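Local coordinates for protein insecticyanin-A (Manduca sexta, PDB 1Z24) that binds the blue bile pigment biliverdin IX gamma and, mixed with carotenes bound to lipoprotein, gives hornworms their green camouflage coloration, at residues 54-58 / 70-74; 92-97 / 183-189. Residue numbers count along the deposited sequence, not the author numbering.

Interaction 1 of 2, residues 54-58 / 70-74; sequences KASVY and MEGDL. With BLV (biliverdin IX gamma chromophore), chain B.
Two neighbouring strands of the lipocalin barrel, 55-63 and 66-76, form a beta hairpin, and residues 54-58 and 70-74 pair within it. Both segments are extended; the axes of strands 55-58 and 70-74 approach to 4.1 Å and run antiparallel at 149°, with S56 opposite D73, V57 opposite G72 and Y58 opposite E71.

M70 opens 70-74. Its carbonyl O receives a CA-H...O contact from Y58 CA at 3.5 Å, while its side chain (chi1 m, chi2 t, chi3 p) leads away from 54-58 and carries SD to 3.4 Å from C1D of the biliverdin. E71 makes a non-hydrogen-bonded pair with Y58 (CA-CA 4.8 Å): E71 CA lies 3.3 Å from V57 O, and E71 OE1 sits 4.0 Å from Y58 CD1, at the ring edge of Y58, whose chi1 is t. G72 and V57 form a hydrogen-bonded pair, G72 N to V57 O 3.0 Å and V57 N to G72 O 2.8 Å; CA-CA is 5.0 Å. D73 faces S56 in a non-hydrogen-bonded pair, CA-CA 4.3 Å, and its OD2 comes to 3.9 Å from CE of the poorly ordered K54. L74 N donates to A55 O at 3.0 Å, and L74 CB meets A55 CB at 4.0 Å and V57 CG1 at 4.2 Å.

S56, Y58, E71 and D73 share one face of the sheet; A55, V57 and L74 share the other, where V57 also touches M90 and F92. Backbone hydrogen bonds thus hold the register, polar side chains occupy the more exposed face, apolar ones the buried face, and M70 brings a thioether to the pigment.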
ATOM      1  N   LYS A  54     -23.480  10.925  24.518  1.00 40.95           N
ATOM      2  CA  LYS A  54     -22.178  10.650  25.042  1.00 74.56           C
ATOM      3  C   LYS A  54     -21.774   9.212  25.030  1.00 51.66           C
ATOM      4  O   LYS A  54     -22.575   8.321  25.329  1.00 44.91           O
ATOM      5  CB  LYS A  54     -21.941  11.274  26.365  1.00 49.42           C
ATOM      6  CG  LYS A  54     -20.488  11.115  26.790  1.00100.00           C
ATOM      7  CD  LYS A  54     -20.210  11.692  28.193  1.00100.00           C
ATOM      8  CE  LYS A  54     -19.315  10.862  29.160  1.00100.00           C
ATOM      9  NZ  LYS A  54     -19.571  11.108  30.621  1.00100.00           N
ATOM     10  N   ALA A  55     -20.508   9.019  24.689  1.00 42.86           N
ATOM     11  CA  ALA A  55     -19.932   7.696  24.621  1.00 30.83           C
ATOM     12  C   ALA A  55     -18.711   7.562  25.516  1.00 45.76           C
ATOM     13  O   ALA A  55     -17.924   8.477  25.632  1.00 35.73           O
ATOM     14  CB  ALA A  55     -19.662   7.348  23.179  1.00 37.78           C
ATOM     15  N   SER A  56     -18.567   6.418  26.170  1.00 32.75           N
ATOM     16  CA  SER A  56     -17.434   6.196  27.054  1.00 29.15           C
ATOM     17  C   SER A  56     -16.800   4.841  26.821  1.00 40.29           C
ATOM     18  O   SER A  56     -17.375   3.961  26.185  1.00 35.41           O
ATOM     19  CB  SER A  56     -17.837   6.282  28.491  1.00 37.50           C
ATOM     20  OG  SER A  56     -18.740   5.281  28.810  1.00 32.36           O
ATOM     21  N   VAL A  57     -15.602   4.650  27.322  1.00 29.41           N
ATOM     22  CA  VAL A  57     -14.951   3.363  27.125  1.00 20.02           C
ATOM     23  C   VAL A  57     -14.425   2.770  28.423  1.00 26.65           C
ATOM     24  O   VAL A  57     -13.948   3.467  29.307  1.00 30.26           O
ATOM     25  CB  VAL A  57     -13.886   3.379  25.982  1.00 33.02           C
ATOM     26  CG1 VAL A  57     -13.204   4.710  25.827  1.00 26.07           C
ATOM     27  CG2 VAL A  57     -12.803   2.344  26.158  1.00 23.87           C
ATOM     28  N   TYR A  58     -14.511   1.472  28.524  1.00 22.84           N
ATOM     29  CA  TYR A  58     -14.016   0.774  29.638  1.00 15.02           C
ATOM     30  C   TYR A  58     -13.188  -0.379  29.046  1.00 28.38           C
ATOM     31  O   TYR A  58     -13.715  -1.317  28.450  1.00 28.85           O
ATOM     32  CB  TYR A  58     -15.157   0.248  30.532  1.00 24.09           C
ATOM     33  CG  TYR A  58     -14.577  -0.558  31.682  1.00 31.97           C
ATOM     34  CD1 TYR A  58     -14.211   0.073  32.872  1.00 25.26           C
ATOM     35  CD2 TYR A  58     -14.404  -1.932  31.615  1.00 34.88           C
ATOM     36  CE1 TYR A  58     -13.653  -0.613  33.943  1.00 23.67           C
ATOM     37  CE2 TYR A  58     -13.864  -2.652  32.686  1.00 28.83           C
ATOM     38  CZ  TYR A  58     -13.492  -1.983  33.842  1.00 36.20           C
ATOM     39  OH  TYR A  58     -13.018  -2.664  34.907  1.00 37.02           O
ATOM     40  N   MET A  70      -8.893   0.710  32.090  1.00 21.39           N
ATOM     41  CA  MET A  70      -8.780   2.101  31.680  1.00 26.10           C
ATOM     42  C   MET A  70     -10.150   2.623  31.373  1.00 38.08           C
ATOM     43  O   MET A  70     -10.946   1.936  30.724  1.00 33.88           O
ATOM     44  CB  MET A  70      -8.122   2.172  30.292  1.00 20.00           C
ATOM     45  CG  MET A  70      -6.739   1.615  30.225  1.00 24.41           C
ATOM     46  SD  MET A  70      -6.181   1.308  28.524  1.00 31.94           S
ATOM     47  CE  MET A  70      -5.686   2.902  27.926  1.00 22.60           C
ATOM     48  N   GLU A  71     -10.413   3.834  31.823  1.00 28.47           N
ATOM     49  CA  GLU A  71     -11.691   4.466  31.572  1.00 24.87           C
ATOM     50  C   GLU A  71     -11.485   5.713  30.742  1.00 32.16           C
ATOM     51  O   GLU A  71     -10.580   6.488  31.047  1.00 28.16           O
ATOM     52  CB  GLU A  71     -12.371   4.835  32.889  1.00 33.93           C
ATOM     53  CG  GLU A  71     -12.435   3.621  33.845  1.00 70.49           C
ATOM     54  CD  GLU A  71     -13.357   3.807  35.040  1.00 54.79           C
ATOM     55  OE1 GLU A  71     -14.474   3.375  35.028  1.00 58.95           O
ATOM     56  OE2 GLU A  71     -12.859   4.487  36.056  1.00 60.08           O
ATOM     57  N   GLY A  72     -12.280   5.918  29.677  1.00 21.35           N
ATOM     58  CA  GLY A  72     -12.067   7.112  28.889  1.00 22.39           C
ATOM     59  C   GLY A  72     -13.295   7.490  28.128  1.00 35.40           C
ATOM     60  O   GLY A  72     -14.340   6.900  28.317  1.00 28.43           O
ATOM     61  N   ASP A  73     -13.127   8.478  27.264  1.00 28.05           N
ATOM     62  CA  ASP A  73     -14.177   8.970  26.456  1.00 30.32           C
ATOM     63  C   ASP A  73     -14.026   8.443  25.066  1.00 18.53           C
ATOM     64  O   ASP A  73     -12.934   8.108  24.620  1.00 29.64           O
ATOM     65  CB  ASP A  73     -14.122  10.500  26.476  1.00 30.32           C
ATOM     66  CG  ASP A  73     -14.357  11.064  27.901  1.00 40.36           C
ATOM     67  OD1 ASP A  73     -13.566  11.829  28.451  1.00 93.58           O
ATOM     68  OD2 ASP A  73     -15.488  10.652  28.460  1.00 81.97           O
ATOM     69  N   LEU A  74     -15.147   8.388  24.400  1.00 28.11           N
ATOM     70  CA  LEU A  74     -15.161   7.903  23.046  1.00 21.19           C
ATOM     71  C   LEU A  74     -15.954   8.832  22.160  1.00 32.45           C
ATOM     72  O   LEU A  74     -17.024   9.290  22.542  1.00 28.36           O
ATOM     73  CB  LEU A  74     -15.773   6.462  23.047  1.00 25.15           C
ATOM     74  CG  LEU A  74     -15.512   5.727  21.721  1.00 45.71           C
ATOM     75  CD1 LEU A  74     -15.776   4.241  21.818  1.00 29.26           C
ATOM     76  CD2 LEU A  74     -16.425   6.220  20.644  1.00 29.15           C
TER
HETATM   77  NA  BLV B 195      -4.607   0.511  21.334  1.00 24.15           N
HETATM   78  C1A BLV B 195      -3.493   1.225  21.043  1.00 24.98           C
HETATM   79  C2A BLV B 195      -3.618   2.037  19.844  1.00 28.95           C
HETATM   80  C3A BLV B 195      -4.883   1.813  19.387  1.00 17.72           C
HETATM   81  C4A BLV B 195      -5.486   0.847  20.326  1.00 21.30           C
HETATM   82  CMA BLV B 195      -5.596   2.348  18.088  1.00  8.95           C
HETATM   83  OA  BLV B 195      -2.499   1.188  21.737  1.00 24.83           O
HETATM   84  CAA BLV B 195      -2.559   2.868  19.241  1.00 21.36           C
HETATM   85  CBA BLV B 195      -1.678   1.861  18.564  1.00 20.54           C
HETATM   86  CGA BLV B 195      -0.419   2.568  18.064  1.00 26.58           C
HETATM   87  O1A BLV B 195      -0.269   2.858  16.909  1.00 21.39           O
HETATM   88  O2A BLV B 195       0.419   2.870  18.853  1.00 28.06           O
HETATM   89  CHB BLV B 195      -6.774   0.341  20.162  1.00 24.83           C
HETATM   90  NB  BLV B 195      -7.043  -1.094  22.123  1.00 22.06           N
HETATM   91  C1B BLV B 195      -7.385  -0.695  20.849  1.00 23.55           C
HETATM   92  C2B BLV B 195      -8.490  -1.471  20.344  1.00 18.21           C
HETATM   93  C3B BLV B 195      -8.797  -2.332  21.314  1.00 32.10           C
HETATM   94  C4B BLV B 195      -7.872  -2.101  22.428  1.00 32.87           C
HETATM   95  CMB BLV B 195      -9.161  -1.312  18.989  1.00 18.64           C
HETATM   96  CAB BLV B 195      -9.880  -3.369  21.266  1.00 30.14           C
HETATM   97  CBB BLV B 195      -9.512  -4.574  21.810  1.00 27.45           C
HETATM   98  CHC BLV B 195      -7.935  -2.796  23.644  1.00 19.54           C
HETATM   99  NC  BLV B 195      -6.091  -2.027  25.015  1.00 23.44           N
HETATM  100  C1C BLV B 195      -7.289  -2.636  24.835  1.00 32.16           C
HETATM  101  C2C BLV B 195      -7.815  -3.165  26.104  1.00 21.57           C
HETATM  102  C3C BLV B 195      -6.990  -2.874  27.113  1.00 33.68           C
HETATM  103  C4C BLV B 195      -5.866  -2.132  26.412  1.00 24.84           C
HETATM  104  CMC BLV B 195      -9.112  -3.811  26.241  1.00 22.62           C
HETATM  105  CAC BLV B 195      -6.995  -3.170  28.625  1.00 26.95           C
HETATM  106  CBC BLV B 195      -6.325  -2.370  29.489  1.00 20.73           C
HETATM  107  CHD BLV B 195      -4.659  -1.679  27.050  1.00 28.77           C
HETATM  108  ND  BLV B 195      -4.278   0.373  25.726  1.00 25.23           N
HETATM  109  C1D BLV B 195      -3.936  -0.537  26.767  1.00 32.09           C
HETATM  110  C2D BLV B 195      -2.728  -0.042  27.496  1.00 31.24           C
HETATM  111  C3D BLV B 195      -2.348   1.143  26.908  1.00 38.77           C
HETATM  112  C4D BLV B 195      -3.314   1.367  25.848  1.00 32.57           C
HETATM  113  CMD BLV B 195      -2.012  -0.692  28.641  1.00 24.53           C
HETATM  114  OD  BLV B 195      -3.288   2.340  25.134  1.00 27.26           O
HETATM  115  CAD BLV B 195      -1.215   2.006  27.299  1.00 21.94           C
HETATM  116  CBD BLV B 195      -1.768   3.183  28.079  1.00 20.54           C
HETATM  117  CGD BLV B 195      -0.660   4.267  28.344  1.00 35.73           C
HETATM  118  O1D BLV B 195      -0.055   4.256  29.368  1.00 31.02           O
HETATM  119  O2D BLV B 195      -0.382   5.109  27.511  1.00 29.54           O

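Interaction 2 of 2, residues 92-97 / 183-189; sequences FKFGQR and LTGPDRH. With BLV (biliverdin IX gamma chromophore), chain B.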
ATOM      1  N   PHE A  92      -7.946   8.954  26.782  1.00 21.44           N
ATOM      2  CA  PHE A  92      -7.574   8.518  28.136  1.00 27.32           C
ATOM      3  C   PHE A  92      -6.605   9.498  28.802  1.00 35.44           C
ATOM      4  O   PHE A  92      -5.766  10.077  28.137  1.00 36.29           O
ATOM      5  CB  PHE A  92      -6.830   7.164  28.114  1.00 27.20           C
ATOM      6  CG  PHE A  92      -7.720   6.118  27.568  1.00 29.51           C
ATOM      7  CD1 PHE A  92      -8.765   5.590  28.335  1.00 29.24           C
ATOM      8  CD2 PHE A  92      -7.535   5.721  26.242  1.00 27.52           C
ATOM      9  CE1 PHE A  92      -9.595   4.619  27.777  1.00 25.75           C
ATOM     10  CE2 PHE A  92      -8.351   4.736  25.667  1.00 32.33           C
ATOM     11  CZ  PHE A  92      -9.369   4.207  26.459  1.00 23.55           C
ATOM     12  N   LYS A  93      -6.701   9.684  30.113  1.00 26.77           N
ATOM     13  CA  LYS A  93      -5.799  10.602  30.780  1.00 26.67           C
ATOM     14  C   LYS A  93      -4.995   9.910  31.857  1.00 31.85           C
ATOM     15  O   LYS A  93      -5.570   9.198  32.669  1.00 23.51           O
ATOM     16  CB  LYS A  93      -6.579  11.716  31.428  1.00 24.91           C
ATOM     17  CG  LYS A  93      -7.364  12.568  30.453  1.00 37.18           C
ATOM     18  CD  LYS A  93      -8.320  13.567  31.100  1.00 99.75           C
ATOM     19  CE  LYS A  93      -8.957  14.533  30.112  1.00 94.50           C
ATOM     20  NZ  LYS A  93     -10.360  14.810  30.465  1.00100.00           N
ATOM     21  N   PHE A  94      -3.665  10.109  31.855  1.00 24.66           N
ATOM     22  CA  PHE A  94      -2.814   9.529  32.864  1.00 24.65           C
ATOM     23  C   PHE A  94      -2.263  10.761  33.486  1.00 44.01           C
ATOM     24  O   PHE A  94      -1.319  11.330  32.922  1.00 31.04           O
ATOM     25  CB  PHE A  94      -1.713   8.787  32.162  1.00 28.94           C
ATOM     26  CG  PHE A  94      -2.355   7.755  31.342  1.00 22.53           C
ATOM     27  CD1 PHE A  94      -2.648   8.076  30.016  1.00 34.49           C
ATOM     28  CD2 PHE A  94      -2.694   6.508  31.881  1.00 24.99           C
ATOM     29  CE1 PHE A  94      -3.257   7.132  29.188  1.00 35.15           C
ATOM     30  CE2 PHE A  94      -3.302   5.555  31.055  1.00 31.77           C
ATOM     31  CZ  PHE A  94      -3.581   5.881  29.722  1.00 27.92           C
ATOM     32  N   GLY A  95      -2.865  11.206  34.584  1.00 30.30           N
ATOM     33  CA  GLY A  95      -2.356  12.452  35.168  1.00 27.65           C
ATOM     34  C   GLY A  95      -2.520  13.560  34.116  1.00 38.80           C
ATOM     35  O   GLY A  95      -3.613  13.763  33.603  1.00 41.53           O
ATOM     36  N   GLN A  96      -1.422  14.230  33.753  1.00 38.33           N
ATOM     37  CA  GLN A  96      -1.417  15.295  32.745  1.00 30.20           C
ATOM     38  C   GLN A  96      -1.247  14.732  31.349  1.00 64.41           C
ATOM     39  O   GLN A  96      -1.410  15.442  30.376  1.00 42.55           O
ATOM     40  CB  GLN A  96      -0.108  16.154  32.909  1.00 49.15           C
ATOM     41  CG  GLN A  96      -0.308  17.652  33.202  1.00100.00           C
ATOM     42  CD  GLN A  96      -0.753  17.873  34.646  1.00100.00           C
ATOM     43  OE1 GLN A  96      -1.885  18.411  34.898  1.00100.00           O
ATOM     44  NE2 GLN A  96       0.133  17.440  35.593  1.00100.00           N
ATOM     45  N   ARG A  97      -0.880  13.471  31.230  1.00 30.24           N
ATOM     46  CA  ARG A  97      -0.715  12.935  29.915  1.00 24.35           C
ATOM     47  C   ARG A  97      -2.069  12.556  29.348  1.00 38.45           C
ATOM     48  O   ARG A  97      -2.854  11.829  29.976  1.00 29.02           O
ATOM     49  CB  ARG A  97       0.238  11.744  29.906  1.00 24.42           C
ATOM     50  CG  ARG A  97       0.356  11.162  28.507  1.00 35.41           C
ATOM     51  CD  ARG A  97       1.533  10.221  28.500  1.00 32.00           C
ATOM     52  NE  ARG A  97       1.321   9.216  29.533  1.00 27.11           N
ATOM     53  CZ  ARG A  97       0.904   7.999  29.281  1.00 28.78           C
ATOM     54  NH1 ARG A  97       0.660   7.614  28.028  1.00 30.29           N
ATOM     55  NH2 ARG A  97       0.720   7.132  30.291  1.00 28.82           N
ATOM     56  N   LEU A 183      -5.432   1.857  35.315  1.00 31.93           N
ATOM     57  CA  LEU A 183      -4.270   2.411  34.671  1.00 33.78           C
ATOM     58  C   LEU A 183      -4.438   3.895  34.448  1.00 24.58           C
ATOM     59  O   LEU A 183      -3.472   4.621  34.413  1.00 29.96           O
ATOM     60  CB  LEU A 183      -4.020   1.749  33.295  1.00 25.05           C
ATOM     61  CG  LEU A 183      -3.749   0.250  33.420  1.00 33.49           C
ATOM     62  CD1 LEU A 183      -3.862  -0.352  32.091  1.00 21.59           C
ATOM     63  CD2 LEU A 183      -2.334   0.011  33.884  1.00 26.75           C
ATOM     64  N   THR A 184      -5.674   4.335  34.245  1.00 28.19           N
ATOM     65  CA  THR A 184      -5.993   5.744  33.998  1.00 25.51           C
ATOM     66  C   THR A 184      -6.177   6.409  35.338  1.00 36.50           C
ATOM     67  O   THR A 184      -6.321   5.749  36.333  1.00 27.37           O
ATOM     68  CB  THR A 184      -7.248   5.942  33.087  1.00 22.57           C
ATOM     69  OG1 THR A 184      -8.266   4.980  33.443  1.00 27.91           O
ATOM     70  CG2 THR A 184      -6.915   5.598  31.613  1.00 19.98           C
ATOM     71  N   GLY A 185      -6.162   7.702  35.392  1.00 27.10           N
ATOM     72  CA  GLY A 185      -6.316   8.362  36.649  1.00 25.83           C
ATOM     73  C   GLY A 185      -5.458   9.629  36.775  1.00 36.68           C
ATOM     74  O   GLY A 185      -4.488   9.881  36.053  1.00 31.81           O
ATOM     75  N   PRO A 186      -5.842  10.440  37.741  1.00 39.20           N
ATOM     76  CA  PRO A 186      -5.163  11.676  38.023  1.00 35.33           C
ATOM     77  C   PRO A 186      -3.823  11.481  38.684  1.00 49.93           C
ATOM     78  O   PRO A 186      -2.928  12.294  38.527  1.00 44.00           O
ATOM     79  CB  PRO A 186      -6.013  12.430  39.036  1.00 36.63           C
ATOM     80  CG  PRO A 186      -7.160  11.534  39.411  1.00 38.54           C
ATOM     81  CD  PRO A 186      -7.069  10.280  38.579  1.00 33.49           C
ATOM     82  N   ASP A 187      -3.679  10.417  39.421  1.00 31.03           N
ATOM     83  CA  ASP A 187      -2.423  10.180  40.079  1.00 21.98           C
ATOM     84  C   ASP A 187      -1.654   9.133  39.233  1.00 28.69           C
ATOM     85  O   ASP A 187      -1.257   8.051  39.633  1.00 33.45           O
ATOM     86  CB  ASP A 187      -2.840   9.669  41.491  1.00 38.02           C
ATOM     87  CG  ASP A 187      -1.673   9.078  42.216  1.00100.00           C
ATOM     88  OD1 ASP A 187      -1.805   8.068  42.927  1.00 83.85           O
ATOM     89  OD2 ASP A 187      -0.501   9.711  41.864  1.00 49.17           O
ATOM     90  N   ARG A 188      -1.455   9.458  37.970  1.00 32.05           N
ATOM     91  CA  ARG A 188      -0.763   8.597  37.017  1.00 27.88           C
ATOM     92  C   ARG A 188       0.071   9.496  36.120  1.00 40.93           C
ATOM     93  O   ARG A 188      -0.062  10.736  36.157  1.00 32.99           O
ATOM     94  CB  ARG A 188      -1.759   7.838  36.082  1.00 27.08           C
ATOM     95  CG  ARG A 188      -2.747   6.976  36.834  1.00 31.88           C
ATOM     96  CD  ARG A 188      -2.013   5.781  37.401  1.00 28.52           C
ATOM     97  NE  ARG A 188      -2.904   4.731  37.935  1.00 38.95           N
ATOM     98  CZ  ARG A 188      -3.243   4.617  39.223  1.00 51.49           C
ATOM     99  NH1 ARG A 188      -4.045   3.644  39.683  1.00 37.67           N
ATOM    100  NH2 ARG A 188      -2.758   5.515  40.070  1.00 48.77           N
ATOM    101  N   HIS A 189       0.906   8.878  35.292  1.00 29.82           N
ATOM    102  CA  HIS A 189       1.716   9.658  34.397  1.00 35.65           C
ATOM    103  C   HIS A 189       1.883   9.037  33.046  1.00 31.47           C
ATOM    104  O   HIS A 189       2.446   9.808  32.214  1.00 32.01           O
ATOM    105  CB  HIS A 189       3.076  10.119  34.948  1.00 27.38           C
ATOM    106  CG  HIS A 189       3.949   9.011  35.368  1.00 27.10           C
ATOM    107  ND1 HIS A 189       3.728   8.365  36.575  1.00 35.71           N
ATOM    108  CD2 HIS A 189       5.037   8.460  34.761  1.00 26.20           C
ATOM    109  CE1 HIS A 189       4.683   7.433  36.695  1.00 28.73           C
ATOM    110  NE2 HIS A 189       5.488   7.462  35.613  1.00 38.67           N
ATOM    111  OXT HIS A 189       1.475   7.856  32.887  1.00 31.49           O
TER
HETATM  112  NA  BLV B 195      -4.607   0.511  21.334  1.00 24.15           N
HETATM  113  C1A BLV B 195      -3.493   1.225  21.043  1.00 24.98           C
HETATM  114  C2A BLV B 195      -3.618   2.037  19.844  1.00 28.95           C
HETATM  115  C3A BLV B 195      -4.883   1.813  19.387  1.00 17.72           C
HETATM  116  C4A BLV B 195      -5.486   0.847  20.326  1.00 21.30           C
HETATM  117  CMA BLV B 195      -5.596   2.348  18.088  1.00  8.95           C
HETATM  118  OA  BLV B 195      -2.499   1.188  21.737  1.00 24.83           O
HETATM  119  CAA BLV B 195      -2.559   2.868  19.241  1.00 21.36           C
HETATM  120  CBA BLV B 195      -1.678   1.861  18.564  1.00 20.54           C
HETATM  121  CGA BLV B 195      -0.419   2.568  18.064  1.00 26.58           C
HETATM  122  O1A BLV B 195      -0.269   2.858  16.909  1.00 21.39           O
HETATM  123  O2A BLV B 195       0.419   2.870  18.853  1.00 28.06           O
HETATM  124  CHB BLV B 195      -6.774   0.341  20.162  1.00 24.83           C
HETATM  125  NB  BLV B 195      -7.043  -1.094  22.123  1.00 22.06           N
HETATM  126  C1B BLV B 195      -7.385  -0.695  20.849  1.00 23.55           C
HETATM  127  C2B BLV B 195      -8.490  -1.471  20.344  1.00 18.21           C
HETATM  128  C3B BLV B 195      -8.797  -2.332  21.314  1.00 32.10           C
HETATM  129  C4B BLV B 195      -7.872  -2.101  22.428  1.00 32.87           C
HETATM  130  CMB BLV B 195      -9.161  -1.312  18.989  1.00 18.64           C
HETATM  131  CAB BLV B 195      -9.880  -3.369  21.266  1.00 30.14           C
HETATM  132  CBB BLV B 195      -9.512  -4.574  21.810  1.00 27.45           C
HETATM  133  CHC BLV B 195      -7.935  -2.796  23.644  1.00 19.54           C
HETATM  134  NC  BLV B 195      -6.091  -2.027  25.015  1.00 23.44           N
HETATM  135  C1C BLV B 195      -7.289  -2.636  24.835  1.00 32.16           C
HETATM  136  C2C BLV B 195      -7.815  -3.165  26.104  1.00 21.57           C
HETATM  137  C3C BLV B 195      -6.990  -2.874  27.113  1.00 33.68           C
HETATM  138  C4C BLV B 195      -5.866  -2.132  26.412  1.00 24.84           C
HETATM  139  CMC BLV B 195      -9.112  -3.811  26.241  1.00 22.62           C
HETATM  140  CAC BLV B 195      -6.995  -3.170  28.625  1.00 26.95           C
HETATM  141  CBC BLV B 195      -6.325  -2.370  29.489  1.00 20.73           C
HETATM  142  CHD BLV B 195      -4.659  -1.679  27.050  1.00 28.77           C
HETATM  143  ND  BLV B 195      -4.278   0.373  25.726  1.00 25.23           N
HETATM  144  C1D BLV B 195      -3.936  -0.537  26.767  1.00 32.09           C
HETATM  145  C2D BLV B 195      -2.728  -0.042  27.496  1.00 31.24           C
HETATM  146  C3D BLV B 195      -2.348   1.143  26.908  1.00 38.77           C
HETATM  147  C4D BLV B 195      -3.314   1.367  25.848  1.00 32.57           C
HETATM  148  CMD BLV B 195      -2.012  -0.692  28.641  1.00 24.53           C
HETATM  149  OD  BLV B 195      -3.288   2.340  25.134  1.00 27.26           O
HETATM  150  CAD BLV B 195      -1.215   2.006  27.299  1.00 21.94           C
HETATM  151  CBD BLV B 195      -1.768   3.183  28.079  1.00 20.54           C
HETATM  152  CGD BLV B 195      -0.660   4.267  28.344  1.00 35.73           C
HETATM  153  O1D BLV B 195      -0.055   4.256  29.368  1.00 31.02           O
HETATM  154  O2D BLV B 195      -0.382   5.109  27.511  1.00 29.54           O
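The backbone of 92-97 leaves its strand at F94 and reverses through a type II' turn from F94 to R97, with G95 at positive phi, while 183-189 curls past it without regular structure. F94 and G185 form a single backbone bridge: G185 N donates to K93 O at 3.2 Å, and G95 N to G185 O at 2.6 Å. G95 CA lies 3.0 Å from R188 O, where a CB would clash.

T184 CG2 lies near both phenyl rings, 3.8 Å from F92 CD1 and 3.7 Å from F94 CE2; its OG1 is hydrogen-bonded to E71 N. L183 O approaches the F94 ring edge, and one face of that ring covers BLV CGD. R97 NE donates to H189 O at 3.0 Å, and R97 NH2 forms a salt bridge to H189 OXT at 2.8 Å. The same guanidinium binds the pigment's CGD propionate, one of two, NH1 to O2D at 2.8 Å and NH2 to O1D at 3.1 Å, so one cation serves two carboxylates, joining chain terminus to chromophore.

From the N terminus, the chain first closes interaction 1, a short local loop in which strand 55-63 turns back into strand 66-76. Strand 88-94 follows as the next antiparallel neighbour and opens interaction 2, which waits through the remaining barrel strands and the helix 144-154 until the C-terminal tail returns at 183-189. The two loops therefore lie in series, neither enclosing nor crossing the other. Their centres are 14 Å apart, yet they touch: T184 OG1 meets E71 N at 2.9 Å, probably a hydrogen bond, and F92 packs on the backbone of E71 and G72. Hairpin, adjoining strand and C-terminal tail are thereby joined on one side of the barrel, beside the shared chromophore.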